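Local coordinates for putative cytoplasmic protein (Salmonella typhimurium LT2, PDB 2Q02) that binds zinc through a xylose isomerase-like TIM barrel and may act as an isomerase, although its actual function is unknown, at residues A[50-53]-A[54-57]. Sequence-based numbering, arbitrary orientation.
Sequences DLNY and NQVR
Asn52 turns its CG in between its own backbone N and carbonyl carbon (chi1 73°), which swings OD1 forward over the start of the helix, while Gln55 sends CG back beside its backbone N (chi1 -71°) and runs on extended (chi2 173°) toward the loop. The two side chains cross at roughly a right angle and trade bonds: Gln55 N donates to Asn52 OD1 at 2.8 Å, nearly in line with the side-chain carbonyl, and Asn52 N donates to Gln55 OE1 at 2.9 Å, almost straight at the hydrogen but tilted out of the amide plane. This is a capping box, with Asn52 as N-cap. Asn52 OD1 takes up the N-H of Gln55, which has no preceding helical carbonyl to meet, and the bond from Asn52 N holds the carbonyl end of the Gln55 amide and so restrains its rotation. Behind it the i to i+4 backbone hydrogen bonds begin, Val56 N to Asn52 O at 3.3 Å and Arg57 N to Tyr53 O at 2.9 Å. Leu51, the residue before the N-cap, packs across both Val56 and Gln55: its CB lies 3.9 Å from Val56 CG2, and CD2 lies over one face of the Gln55 amide, 3.7 Å from NE2. Tyr53 heads off the other way, its OH bonded to Asp93 and its side chain against Arg92 and Val97. Val56, the buried member of the group, also reaches Val97, so the capped end of helix 53-62, entered from the loop that follows strand 35-39, packs on the outside of the barrel beside helix 81-97.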
ATOM      1  N   ASP A  50      11.869  15.614   9.675  1.00 46.13           N
ATOM      2  CA  ASP A  50      12.455  16.192  10.871  1.00 46.27           C
ATOM      3  C   ASP A  50      11.424  16.557  11.959  1.00 46.13           C
ATOM      4  O   ASP A  50      11.795  17.171  12.955  1.00 46.68           O
ATOM      5  CB  ASP A  50      13.292  17.431  10.489  1.00 46.43           C
ATOM      6  CG  ASP A  50      12.470  18.520   9.762  1.00 48.95           C
ATOM      7  OD1 ASP A  50      11.332  18.237   9.298  1.00 47.16           O
ATOM      8  OD2 ASP A  50      12.979  19.665   9.646  1.00 48.44           O
ATOM      9  N   LEU A  51      10.152  16.197  11.788  1.00 45.28           N
ATOM     10  CA  LEU A  51       9.139  16.476  12.823  1.00 45.33           C
ATOM     11  C   LEU A  51       9.118  15.384  13.887  1.00 45.64           C
ATOM     12  O   LEU A  51       9.540  14.252  13.643  1.00 45.97           O
ATOM     13  CB  LEU A  51       7.722  16.611  12.239  1.00 44.68           C
ATOM     14  CG  LEU A  51       7.494  17.753  11.239  1.00 44.89           C
ATOM     15  CD1 LEU A  51       6.089  17.699  10.662  1.00 46.42           C
ATOM     16  CD2 LEU A  51       7.759  19.114  11.862  1.00 42.84           C
ATOM     17  N   ASN A  52       8.619  15.725  15.070  1.00 45.22           N
ATOM     18  CA  ASN A  52       8.369  14.716  16.102  1.00 45.19           C
ATOM     19  C   ASN A  52       6.954  14.169  15.979  1.00 45.07           C
ATOM     20  O   ASN A  52       6.177  14.637  15.157  1.00 44.81           O
ATOM     21  CB  ASN A  52       8.663  15.242  17.520  1.00 45.44           C
ATOM     22  CG  ASN A  52       7.621  16.227  18.043  1.00 45.91           C
ATOM     23  OD1 ASN A  52       6.475  16.254  17.605  1.00 49.27           O
ATOM     24  ND2 ASN A  52       8.029  17.028  19.013  1.00 39.86           N
ATOM     25  N   TYR A  53       6.622  13.175  16.792  1.00 46.20           N
ATOM     26  CA  TYR A  53       5.333  12.475  16.655  1.00 46.32           C
ATOM     27  C   TYR A  53       4.117  13.369  16.912  1.00 45.79           C
ATOM     28  O   TYR A  53       3.113  13.308  16.189  1.00 45.96           O
ATOM     29  CB  TYR A  53       5.254  11.290  17.626  1.00 45.97           C
ATOM     30  CG  TYR A  53       6.172  10.131  17.322  1.00 46.65           C
ATOM     31  CD1 TYR A  53       6.520   9.797  16.007  1.00 45.16           C
ATOM     32  CD2 TYR A  53       6.668   9.339  18.357  1.00 45.57           C
ATOM     33  CE1 TYR A  53       7.363   8.730  15.742  1.00 43.69           C
ATOM     34  CE2 TYR A  53       7.498   8.265  18.101  1.00 43.61           C
ATOM     35  CZ  TYR A  53       7.845   7.965  16.792  1.00 45.06           C
ATOM     36  OH  TYR A  53       8.671   6.893  16.540  1.00 44.97           O
ATOM     37  N   ASN A  54       4.218  14.166  17.964  1.00 45.16           N
ATOM     38  CA  ASN A  54       3.187  15.121  18.343  1.00 46.29           C
ATOM     39  C   ASN A  54       2.871  16.144  17.245  1.00 46.29           C
ATOM     40  O   ASN A  54       1.707  16.471  16.981  1.00 46.28           O
ATOM     41  CB  ASN A  54       3.658  15.876  19.589  1.00 46.84           C
ATOM     42  CG  ASN A  54       2.553  16.128  20.572  1.00 48.73           C
ATOM     43  OD1 ASN A  54       2.149  17.270  20.802  1.00 50.24           O
ATOM     44  ND2 ASN A  54       2.054  15.052  21.172  1.00 51.53           N
ATOM     45  N   GLN A  55       3.923  16.652  16.615  1.00 45.77           N
ATOM     46  CA  GLN A  55       3.769  17.594  15.525  1.00 45.31           C
ATOM     47  C   GLN A  55       2.948  16.949  14.405  1.00 45.65           C
ATOM     48  O   GLN A  55       2.007  17.551  13.898  1.00 46.10           O
ATOM     49  CB  GLN A  55       5.148  18.074  15.042  1.00 45.79           C
ATOM     50  CG  GLN A  55       5.854  19.012  16.033  1.00 42.92           C
ATOM     51  CD  GLN A  55       7.286  19.349  15.627  1.00 43.33           C
ATOM     52  OE1 GLN A  55       8.184  18.507  15.663  1.00 38.61           O
ATOM     53  NE2 GLN A  55       7.500  20.594  15.250  1.00 39.71           N
ATOM     54  N   VAL A  56       3.277  15.706  14.069  1.00 45.59           N
ATOM     55  CA  VAL A  56       2.617  14.997  12.975  1.00 45.71           C
ATOM     56  C   VAL A  56       1.160  14.669  13.312  1.00 46.05           C
ATOM     57  O   VAL A  56       0.284  14.771  12.454  1.00 45.38           O
ATOM     58  CB  VAL A  56       3.388  13.717  12.614  1.00 45.44           C
ATOM     59  CG1 VAL A  56       2.685  12.942  11.488  1.00 45.92           C
ATOM     60  CG2 VAL A  56       4.793  14.063  12.188  1.00 48.11           C
ATOM     61  N   ARG A  57       0.914  14.279  14.560  1.00 46.51           N
ATOM     62  CA  ARG A  57      -0.449  14.055  15.055  1.00 46.87           C
ATOM     63  C   ARG A  57      -1.293  15.310  14.944  1.00 45.89           C
ATOM     64  O   ARG A  57      -2.417  15.258  14.452  1.00 46.35           O
ATOM     65  CB  ARG A  57      -0.448  13.650  16.532  1.00 47.36           C
ATOM     66  CG  ARG A  57      -0.294  12.170  16.835  1.00 47.58           C
ATOM     67  CD  ARG A  57      -0.766  11.903  18.261  1.00 51.85           C
ATOM     68  NE  ARG A  57      -0.235  10.650  18.802  1.00 64.40           N
ATOM     69  CZ  ARG A  57      -0.934   9.533  19.062  1.00 69.98           C
ATOM     70  NH1 ARG A  57      -2.250   9.451  18.858  1.00 74.85           N
ATOM     71  NH2 ARG A  57      -0.295   8.474  19.548  1.00 68.18           N
TER